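Local structure of Nrps/pks (Streptomyces albus, 4OPF) at residues Y7-P19 and A224-A238. The protein is a ketosynthase-family domain of the AT-less oxazolomycin polyketide synthase, probably a non-elongating one that passes acyl chains on without condensation. Numbering follows the deposited sequence.
Sequences YDIAVVGMSGRFP and AEGVGVLLLKPLAAA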
# COMPACT_ATOMS: atom_id res chain seq x y z
N TYR A 7 -6.35 12.02 -14.39
CA TYR A 7 -7.33 10.94 -14.28
C TYR A 7 -8.32 11.27 -13.14
O TYR A 7 -7.94 11.26 -11.98
CB TYR A 7 -6.60 9.61 -14.02
CG TYR A 7 -7.55 8.42 -13.90
CD1 TYR A 7 -7.99 7.75 -15.03
CD2 TYR A 7 -7.99 7.97 -12.64
CE1 TYR A 7 -8.88 6.68 -14.93
CE2 TYR A 7 -8.88 6.90 -12.53
CZ TYR A 7 -9.32 6.27 -13.67
OH TYR A 7 -10.18 5.22 -13.60
N ASP A 8 -9.56 11.58 -13.48
CA ASP A 8 -10.52 12.16 -12.53
C ASP A 8 -11.30 11.08 -11.76
O ASP A 8 -11.91 10.20 -12.36
CB ASP A 8 -11.53 12.98 -13.32
CG ASP A 8 -10.95 14.35 -13.86
OD1 ASP A 8 -10.08 14.96 -13.22
OD2 ASP A 8 -11.45 14.82 -14.88
N ILE A 9 -11.35 11.18 -10.46
CA ILE A 9 -12.01 10.15 -9.66
C ILE A 9 -13.12 10.81 -8.89
O ILE A 9 -12.86 11.75 -8.17
CB ILE A 9 -10.98 9.52 -8.73
CG1 ILE A 9 -10.00 8.65 -9.52
CG2 ILE A 9 -11.61 8.69 -7.63
CD1 ILE A 9 -8.70 8.43 -8.73
N ALA A 10 -14.35 10.31 -9.05
CA ALA A 10 -15.49 10.82 -8.32
C ALA A 10 -15.60 10.23 -6.91
O ALA A 10 -15.39 9.04 -6.70
CB ALA A 10 -16.77 10.48 -9.06
N VAL A 11 -15.93 11.08 -5.95
CA VAL A 11 -16.38 10.65 -4.64
C VAL A 11 -17.87 10.45 -4.78
O VAL A 11 -18.58 11.42 -4.91
CB VAL A 11 -16.10 11.73 -3.62
CG1 VAL A 11 -16.61 11.29 -2.25
CG2 VAL A 11 -14.62 12.01 -3.58
N VAL A 12 -18.33 9.20 -4.84
CA VAL A 12 -19.71 8.91 -5.03
C VAL A 12 -20.47 8.62 -3.75
O VAL A 12 -21.69 8.46 -3.80
CB VAL A 12 -19.94 7.79 -6.04
CG1 VAL A 12 -19.22 8.09 -7.35
CG2 VAL A 12 -19.53 6.41 -5.51
N GLY A 13 -19.78 8.54 -2.62
CA GLY A 13 -20.46 8.37 -1.38
C GLY A 13 -19.51 8.57 -0.22
O GLY A 13 -18.30 8.37 -0.37
N MSE A 14 -20.05 8.99 0.92
CA MSE A 14 -19.21 9.23 2.06
C MSE A 14 -19.99 9.19 3.32
O MSE A 14 -21.16 9.50 3.35
CB MSE A 14 -18.54 10.60 1.94
CG MSE A 14 -19.56 11.72 1.75
SE MSE A 14 -18.65 13.48 1.30
CE MSE A 14 -16.95 13.04 1.84
N SER A 15 -19.29 8.87 4.39
CA SER A 15 -19.82 8.86 5.72
C SER A 15 -18.70 9.12 6.66
O SER A 15 -17.52 8.94 6.34
CB SER A 15 -20.39 7.51 6.07
OG SER A 15 -21.19 7.66 7.27
N GLY A 16 -19.05 9.53 7.86
CA GLY A 16 -18.04 9.71 8.91
C GLY A 16 -18.59 10.15 10.25
O GLY A 16 -19.77 10.45 10.36
N ARG A 17 -17.73 10.17 11.26
CA ARG A 17 -18.11 10.44 12.62
C ARG A 17 -16.91 11.05 13.29
O ARG A 17 -15.84 10.50 13.21
CB ARG A 17 -18.46 9.11 13.29
CG ARG A 17 -19.24 9.24 14.52
CD ARG A 17 -19.70 7.92 15.15
NE ARG A 17 -20.17 6.95 14.15
CZ ARG A 17 -20.73 5.76 14.46
NH1 ARG A 17 -21.13 4.93 13.50
NH2 ARG A 17 -20.90 5.40 15.75
N PHE A 18 -17.07 12.20 13.95
CA PHE A 18 -15.95 12.92 14.57
C PHE A 18 -16.42 13.53 15.88
O PHE A 18 -17.61 13.57 16.14
CB PHE A 18 -15.48 14.03 13.61
CG PHE A 18 -14.95 13.49 12.31
CD1 PHE A 18 -13.73 12.89 12.26
CD2 PHE A 18 -15.72 13.54 11.18
CE1 PHE A 18 -13.25 12.34 11.08
CE2 PHE A 18 -15.26 13.00 9.99
CZ PHE A 18 -14.01 12.38 9.94
N PRO A 19 -15.50 13.95 16.75
CA PRO A 19 -15.93 14.55 18.01
C PRO A 19 -16.91 15.68 17.76
O PRO A 19 -16.72 16.47 16.85
CB PRO A 19 -14.62 15.05 18.63
CG PRO A 19 -13.58 14.13 18.04
CD PRO A 19 -14.03 13.88 16.64
N ALA A 224 -7.46 12.85 19.37
CA ALA A 224 -8.87 12.71 19.13
C ALA A 224 -9.18 11.40 18.36
O ALA A 224 -8.31 10.78 17.78
CB ALA A 224 -9.36 13.88 18.32
N GLU A 225 -10.45 11.08 18.32
CA GLU A 225 -10.95 9.91 17.64
C GLU A 225 -11.61 10.40 16.39
O GLU A 225 -11.89 11.59 16.24
CB GLU A 225 -11.92 9.18 18.54
CG GLU A 225 -11.22 8.63 19.75
CD GLU A 225 -12.12 7.76 20.61
OE1 GLU A 225 -13.35 8.07 20.75
OE2 GLU A 225 -11.59 6.76 21.15
N GLY A 226 -11.81 9.48 15.47
CA GLY A 226 -12.56 9.77 14.27
C GLY A 226 -12.59 8.61 13.30
O GLY A 226 -11.77 7.69 13.37
N VAL A 227 -13.55 8.67 12.39
CA VAL A 227 -13.67 7.73 11.28
C VAL A 227 -14.34 8.40 10.09
O VAL A 227 -15.28 9.20 10.22
CB VAL A 227 -14.43 6.44 11.71
CG1 VAL A 227 -15.81 6.78 12.23
CG2 VAL A 227 -14.55 5.39 10.60
N GLY A 228 -13.84 8.05 8.92
CA GLY A 228 -14.40 8.53 7.67
C GLY A 228 -14.23 7.48 6.60
O GLY A 228 -13.22 6.77 6.57
N VAL A 229 -15.24 7.35 5.76
CA VAL A 229 -15.19 6.42 4.63
C VAL A 229 -15.68 7.10 3.37
O VAL A 229 -16.72 7.78 3.39
CB VAL A 229 -16.06 5.18 4.91
CG1 VAL A 229 -15.93 4.20 3.79
CG2 VAL A 229 -15.69 4.55 6.26
N LEU A 230 -14.91 6.94 2.29
CA LEU A 230 -15.29 7.40 0.92
C LEU A 230 -15.48 6.21 0.00
O LEU A 230 -14.72 5.22 0.11
CB LEU A 230 -14.18 8.22 0.30
CG LEU A 230 -13.67 9.34 1.17
CD1 LEU A 230 -12.53 10.00 0.45
CD2 LEU A 230 -14.78 10.35 1.48
N LEU A 231 -16.48 6.28 -0.87
CA LEU A 231 -16.57 5.36 -1.98
C LEU A 231 -16.18 6.15 -3.24
O LEU A 231 -16.76 7.21 -3.52
CB LEU A 231 -17.96 4.73 -2.09
CG LEU A 231 -18.18 3.76 -3.28
CD1 LEU A 231 -17.40 2.48 -3.17
CD2 LEU A 231 -19.63 3.37 -3.44
N LEU A 232 -15.24 5.61 -4.00
CA LEU A 232 -14.67 6.22 -5.19
C LEU A 232 -14.86 5.39 -6.44
O LEU A 232 -14.75 4.16 -6.41
CB LEU A 232 -13.20 6.38 -5.01
CG LEU A 232 -12.71 7.06 -3.74
CD1 LEU A 232 -11.20 7.14 -3.71
CD2 LEU A 232 -13.27 8.45 -3.59
N LYS A 233 -15.08 6.06 -7.55
CA LYS A 233 -15.15 5.44 -8.88
C LYS A 233 -14.51 6.40 -9.91
O LYS A 233 -14.54 7.61 -9.72
CB LYS A 233 -16.60 5.28 -9.32
CG LYS A 233 -17.37 4.21 -8.61
CD LYS A 233 -18.85 4.16 -9.00
CE LYS A 233 -19.05 3.68 -10.42
NZ LYS A 233 -20.42 3.07 -10.49
N PRO A 234 -14.09 5.90 -11.05
CA PRO A 234 -13.64 6.80 -12.12
C PRO A 234 -14.80 7.73 -12.52
O PRO A 234 -15.97 7.28 -12.58
CB PRO A 234 -13.31 5.83 -13.27
CG PRO A 234 -13.09 4.48 -12.61
CD PRO A 234 -14.09 4.49 -11.48
N LEU A 235 -14.52 9.00 -12.71
CA LEU A 235 -15.58 9.98 -13.02
C LEU A 235 -16.45 9.60 -14.22
O LEU A 235 -17.67 9.70 -14.15
CB LEU A 235 -15.01 11.36 -13.24
CG LEU A 235 -15.99 12.49 -13.58
CD1 LEU A 235 -17.03 12.67 -12.48
CD2 LEU A 235 -15.26 13.83 -13.80
N ALA A 236 -15.86 9.15 -15.32
CA ALA A 236 -16.71 8.82 -16.48
C ALA A 236 -17.65 7.68 -16.15
O ALA A 236 -18.81 7.68 -16.59
CB ALA A 236 -15.86 8.48 -17.70
N ALA A 237 -17.21 6.72 -15.33
CA ALA A 237 -18.07 5.61 -14.95
C ALA A 237 -19.21 6.10 -14.03
O ALA A 237 -20.37 5.67 -14.18
CB ALA A 237 -17.28 4.47 -14.27
N ALA A 238 -18.89 6.98 -13.11
CA ALA A 238 -19.91 7.54 -12.21
C ALA A 238 -20.98 8.30 -13.02
O ALA A 238 -22.17 8.21 -12.73
CB ALA A 238 -19.28 8.48 -11.25
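Strands 9-17 and 226-234 pair antiparallel at one side of the five-stranded sheet of the N-terminal half, whose strand order is 3-2-4-5-1; around Ile9 and Val11, the other edge of strand 9-17 bonds to strand 247-256 and the preceding His246. Backbone bonds join the pair from Ala10 with Lys233 to Arg17 with Val227, and the N-H of Leu235, in the first turn of helix 235-241, adds a further one to Asp8 O (2.9 Å). A classic beta bulge interrupts the register: Val12 and Gly13 both face Leu231, whose O accepts a bond from Val12 N at 2.9 Å and a weak one from Gly13 N at 3.4 Å. At the bulge Val12, with CG1 beside the backbone N (chi1 -53°), sets CG2 against Leu231 CD2 at 3.7 Å, while CG1 reaches Ala238 CB. Ala10 CB meets the same methyl, and the first turn of helix 235-241 thus sets Ala238 against Ala10 and Val12.

On the face bearing Val11, Met14 and Leu230, selenomethionine Met14 runs alongside Leu230, its terminal CE pressed tightly on Leu230 CD2 (3.5 Å). Val11 CG2 likewise lies beside Leu232 CD2. Helices 338-352 and 162-175 cover this side; helix 79-95 covers the other, where Glu86 and Glu87 form salt bridges with Arg17.

Toward the C-terminal end of strand 9-17, Gly16 and Gly228 bring their CA atoms within 4.0 Å. The Phe18 ring, with CG anti to the carbonyl carbon (chi1 -62°), turns back so that one face lies over Val227 O, 3.4 Å from CZ. Lying between a middle helix layer (162-175, 338-352) and an outer one (79-95), this strand pair is characteristic of the five-layered alpha-beta-alpha-beta-alpha thiolase fold of ketosynthases.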